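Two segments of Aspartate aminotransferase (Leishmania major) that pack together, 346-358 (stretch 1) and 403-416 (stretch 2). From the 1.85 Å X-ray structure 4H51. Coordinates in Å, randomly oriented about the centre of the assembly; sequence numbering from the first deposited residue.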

# COMPACT_ATOMS: atom_id res chain seq x y z
N ASP B 346 7.47 -18.41 36.42
CA ASP B 346 7.88 -19.42 37.42
C ASP B 346 9.32 -19.24 37.81
O ASP B 346 9.72 -19.52 38.95
CB ASP B 346 7.61 -20.86 36.93
CG ASP B 346 6.15 -21.21 36.94
OD1 ASP B 346 5.37 -20.61 37.70
OD2 ASP B 346 5.73 -22.09 36.16
N GLU B 347 10.13 -18.77 36.86
CA GLU B 347 11.53 -18.54 37.11
C GLU B 347 11.74 -17.27 37.92
O GLU B 347 12.60 -17.25 38.80
CB GLU B 347 12.29 -18.49 35.79
CG GLU B 347 13.79 -18.38 35.88
CD GLU B 347 14.48 -19.60 36.52
OE1 GLU B 347 13.79 -20.54 36.98
OE2 GLU B 347 15.73 -19.59 36.56
N LEU B 348 10.98 -16.21 37.64
CA LEU B 348 11.04 -15.02 38.49
C LEU B 348 10.68 -15.36 39.95
O LEU B 348 11.28 -14.82 40.86
CB LEU B 348 10.12 -13.92 37.99
CG LEU B 348 10.52 -13.33 36.65
CD1 LEU B 348 9.37 -12.48 36.05
CD2 LEU B 348 11.80 -12.53 36.80
N LEU B 349 9.69 -16.22 40.14
CA LEU B 349 9.32 -16.66 41.49
C LEU B 349 10.46 -17.41 42.16
O LEU B 349 10.74 -17.23 43.36
CB LEU B 349 8.09 -17.56 41.47
CG LEU B 349 6.74 -16.91 41.18
CD1 LEU B 349 5.64 -17.90 41.51
CD2 LEU B 349 6.57 -15.57 41.89
N ARG B 350 11.12 -18.25 41.37
CA ARG B 350 12.14 -19.12 41.88
C ARG B 350 13.38 -18.32 42.24
O ARG B 350 14.05 -18.63 43.20
CB ARG B 350 12.49 -20.18 40.83
CG ARG B 350 13.28 -21.35 41.38
CD ARG B 350 13.86 -22.20 40.25
NE ARG B 350 14.80 -21.42 39.45
CZ ARG B 350 16.04 -21.11 39.81
NH1 ARG B 350 16.81 -20.40 38.99
NH2 ARG B 350 16.56 -21.54 40.96
N LEU B 351 13.68 -17.30 41.45
CA LEU B 351 14.84 -16.47 41.72
C LEU B 351 14.52 -15.40 42.80
O LEU B 351 15.39 -14.57 43.10
CB LEU B 351 15.32 -15.78 40.44
CG LEU B 351 16.07 -16.62 39.41
CD1 LEU B 351 15.89 -16.05 38.01
CD2 LEU B 351 17.54 -16.70 39.78
N GLN B 352 13.30 -15.46 43.35
CA GLN B 352 12.81 -14.46 44.32
C GLN B 352 13.25 -13.07 43.88
O GLN B 352 13.89 -12.33 44.63
CB GLN B 352 13.27 -14.80 45.76
N THR B 353 12.93 -12.72 42.64
CA THR B 353 13.21 -11.37 42.14
C THR B 353 12.35 -10.36 42.93
O THR B 353 11.16 -10.60 43.15
CB THR B 353 12.94 -11.25 40.63
OG1 THR B 353 13.70 -12.26 39.93
CG2 THR B 353 13.32 -9.84 40.09
N PRO B 354 12.95 -9.25 43.40
CA PRO B 354 12.16 -8.29 44.18
C PRO B 354 10.96 -7.78 43.39
O PRO B 354 11.09 -7.51 42.19
CB PRO B 354 13.14 -7.15 44.45
CG PRO B 354 14.50 -7.77 44.33
CD PRO B 354 14.36 -8.81 43.26
N GLY B 355 9.80 -7.72 44.04
CA GLY B 355 8.62 -7.11 43.45
C GLY B 355 7.68 -8.21 43.07
O GLY B 355 7.93 -9.39 43.36
N SER B 356 6.59 -7.82 42.41
CA SER B 356 5.61 -8.76 41.95
C SER B 356 5.70 -8.90 40.43
O SER B 356 6.05 -7.95 39.70
CB SER B 356 4.22 -8.31 42.37
OG SER B 356 3.83 -7.14 41.67
N TRP B 357 5.39 -10.11 39.96
CA TRP B 357 5.59 -10.47 38.56
C TRP B 357 4.41 -11.08 37.91
O TRP B 357 4.53 -11.59 36.79
CB TRP B 357 6.81 -11.35 38.46
CG TRP B 357 7.97 -10.56 38.93
CD1 TRP B 357 8.55 -10.57 40.21
CD2 TRP B 357 8.66 -9.49 38.20
NE1 TRP B 357 9.56 -9.64 40.28
CE2 TRP B 357 9.67 -8.95 39.12
CE3 TRP B 357 8.55 -8.95 36.91
CZ2 TRP B 357 10.54 -7.94 38.73
CZ3 TRP B 357 9.43 -7.93 36.54
CH2 TRP B 357 10.40 -7.43 37.43
N GLU B 358 3.25 -10.98 38.56
CA GLU B 358 2.03 -11.62 38.06
C GLU B 358 1.55 -10.98 36.75
O GLU B 358 0.82 -11.59 35.97
CB GLU B 358 0.93 -11.60 39.13
CG GLU B 358 1.16 -12.63 40.27
CD GLU B 358 2.27 -12.26 41.26
OE1 GLU B 358 2.41 -11.06 41.61
OE2 GLU B 358 3.02 -13.16 41.71
N ALA B 403 13.26 -17.86 27.58
CA ALA B 403 12.40 -17.46 28.70
C ALA B 403 13.17 -17.47 30.04
O ALA B 403 13.08 -16.52 30.86
CB ALA B 403 11.19 -18.38 28.81
N LEU B 404 13.89 -18.55 30.28
CA LEU B 404 14.74 -18.65 31.47
C LEU B 404 15.80 -17.55 31.41
O LEU B 404 16.03 -16.90 32.41
CB LEU B 404 15.38 -20.04 31.56
CG LEU B 404 14.42 -21.25 31.74
CD1 LEU B 404 15.20 -22.54 31.81
CD2 LEU B 404 13.48 -21.12 32.94
N MET B 405 16.40 -17.30 30.25
CA MET B 405 17.41 -16.25 30.14
C MET B 405 16.84 -14.87 30.38
O MET B 405 17.51 -14.03 30.98
CB MET B 405 18.07 -16.24 28.77
CG MET B 405 19.03 -17.39 28.54
SD MET B 405 19.32 -17.71 26.80
CE MET B 405 19.93 -16.08 26.29
N LEU B 406 15.61 -14.64 29.93
CA LEU B 406 14.92 -13.39 30.18
C LEU B 406 14.63 -13.23 31.65
O LEU B 406 14.92 -12.18 32.22
CB LEU B 406 13.63 -13.28 29.37
CG LEU B 406 12.67 -12.15 29.74
CD1 LEU B 406 13.36 -10.79 29.50
CD2 LEU B 406 11.35 -12.24 28.94
N ALA B 407 14.08 -14.26 32.30
CA ALA B 407 13.78 -14.15 33.74
C ALA B 407 15.05 -13.91 34.57
O ALA B 407 15.05 -13.11 35.53
CB ALA B 407 13.03 -15.38 34.26
N GLN B 408 16.12 -14.58 34.18
CA GLN B 408 17.43 -14.38 34.79
C GLN B 408 18.06 -12.99 34.57
O GLN B 408 18.69 -12.46 35.47
CB GLN B 408 18.39 -15.48 34.32
CG GLN B 408 18.03 -16.82 34.95
CD GLN B 408 18.52 -18.02 34.17
OE1 GLN B 408 19.38 -17.89 33.29
NE2 GLN B 408 17.93 -19.21 34.46
N THR B 409 17.89 -12.41 33.38
CA THR B 409 18.51 -11.12 33.07
C THR B 409 17.70 -9.99 33.69
O THR B 409 18.29 -8.97 34.16
CB THR B 409 18.66 -10.89 31.57
OG1 THR B 409 19.52 -11.91 31.03
CG2 THR B 409 19.26 -9.51 31.29
N ILE B 410 16.38 -10.18 33.74
CA ILE B 410 15.49 -9.32 34.54
C ILE B 410 15.95 -9.34 36.00
O ILE B 410 16.03 -8.28 36.64
CB ILE B 410 14.01 -9.77 34.48
CG1 ILE B 410 13.38 -9.44 33.11
CG2 ILE B 410 13.18 -9.09 35.54
CD1 ILE B 410 12.01 -10.07 32.88
N ASN B 411 16.21 -10.54 36.54
CA ASN B 411 16.61 -10.69 37.95
C ASN B 411 17.94 -9.99 38.20
O ASN B 411 18.06 -9.30 39.18
CB ASN B 411 16.64 -12.17 38.40
CG ASN B 411 17.01 -12.35 39.87
OD1 ASN B 411 16.18 -12.23 40.80
ND2 ASN B 411 18.25 -12.72 40.09
N ASP B 412 18.90 -10.14 37.28
CA ASP B 412 20.18 -9.38 37.34
C ASP B 412 19.97 -7.84 37.24
O ASP B 412 20.67 -7.06 37.90
CB ASP B 412 21.11 -9.76 36.19
CG ASP B 412 21.77 -11.13 36.34
OD1 ASP B 412 21.54 -11.86 37.35
OD2 ASP B 412 22.52 -11.47 35.39
N ALA B 413 19.05 -7.41 36.37
CA ALA B 413 18.85 -5.99 36.12
C ALA B 413 18.18 -5.31 37.31
O ALA B 413 18.58 -4.20 37.71
CB ALA B 413 18.04 -5.76 34.85
N VAL B 414 17.18 -5.96 37.89
CA VAL B 414 16.48 -5.43 39.06
C VAL B 414 17.46 -5.29 40.22
O VAL B 414 17.53 -4.23 40.86
CB VAL B 414 15.28 -6.34 39.43
CG1 VAL B 414 14.64 -5.96 40.76
CG2 VAL B 414 14.21 -6.28 38.34
N ARG B 415 18.23 -6.35 40.48
CA ARG B 415 19.16 -6.37 41.61
C ARG B 415 20.35 -5.43 41.47
O ARG B 415 20.81 -4.88 42.46
CB ARG B 415 19.69 -7.79 41.81
CG ARG B 415 18.62 -8.73 42.32
CD ARG B 415 19.05 -10.19 42.32
NE ARG B 415 17.95 -11.02 42.79
CZ ARG B 415 17.68 -11.28 44.06
NH1 ARG B 415 18.45 -10.79 45.02
NH2 ARG B 415 16.65 -12.05 44.38
N ASN B 416 20.89 -5.30 40.26
CA ASN B 416 22.19 -4.67 40.04
C ASN B 416 22.18 -3.31 39.33
O ASN B 416 23.22 -2.64 39.28
CB ASN B 416 23.10 -5.62 39.25
CG ASN B 416 23.19 -7.01 39.87
OD1 ASN B 416 23.06 -7.20 41.10
ND2 ASN B 416 23.41 -8.01 39.01

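Stretch 1 enters as the last turns of a helix, 346-350, and continues as a loop; stretch 2 is helical throughout. The two helix axes approach to 8.9 Å with 39° between their N-to-C directions, and the contact buries 612 Å², both sides summed.

The first residue to engage is Glu 347, whose CA-to-CB bond points toward stretch 2. Its CG packs on the methyl of Ala 407 (CG to CB, 3.5 Å), and its carboxylate accepts a nearly linear hydrogen bond from Gln 408 (NE2 to OE2, 3.1 Å). One turn on, Arg 350 closes a two-pronged salt bridge with the same carboxylate, its NE lying 2.8 Å from Glu 347 OE1 and its NH1 2.8 Å from Glu 347 OE2. The buried acid is thus paired with a charge from its own helix while OE2 also serves the neighbouring one.

Leu 348 starts out sideways, but its end comes nearer: CD2 lies 4.0 Å from Ala 407 CB and 3.9 Å from Ile 410 CG2. The small side chain of Ala 407 accompanies a close backbone approach, with the CA atoms of Leu 348 and Ala 407 5.6 Å apart. Leu 351 points toward the helix and sets its CD1 3.8 Å from Gln 408 CG, against the aliphatic part of that side chain.

At Gln 352 the chain leaves helical geometry with positive phi in a Schellman motif. The carbonyls of this turn face Arg 415, whose extended side chain brings NH2 within 3.1 Å of Leu 351 O in a weak hydrogen bond. Gln 352 O is closer to Arg 415 NH2, at 2.8 Å, but the angle is too poor for a bond.

Thr 353 OG1 lies 2.6 Å from the modelled OD1 of Asn 411, whose amide is probably turned over, so the bonding here remains open. Thr 353 also presents its methyl to Val 414 (CG2 to CB, 4.1 Å). Pro 354 then covers the end of the contact: its CD sits 3.8 Å from Val 414 CG1 and over one face of the Arg 415 guanidinium.

Gly 355, at phi 106°, takes a conformation in which a CB would jam against the preceding carbonyl. The chain then brings back Trp 357, whose buried ring places CH2 3.7 Å from Ile 410 CG2 and meets Val 414 CG2 at its edge (CZ2 to CG2, 4.0 Å). Weak hydrogen bonds from Trp 357 NE1 to Thr 353 O and Pro 354 O tie the indole to its own loop.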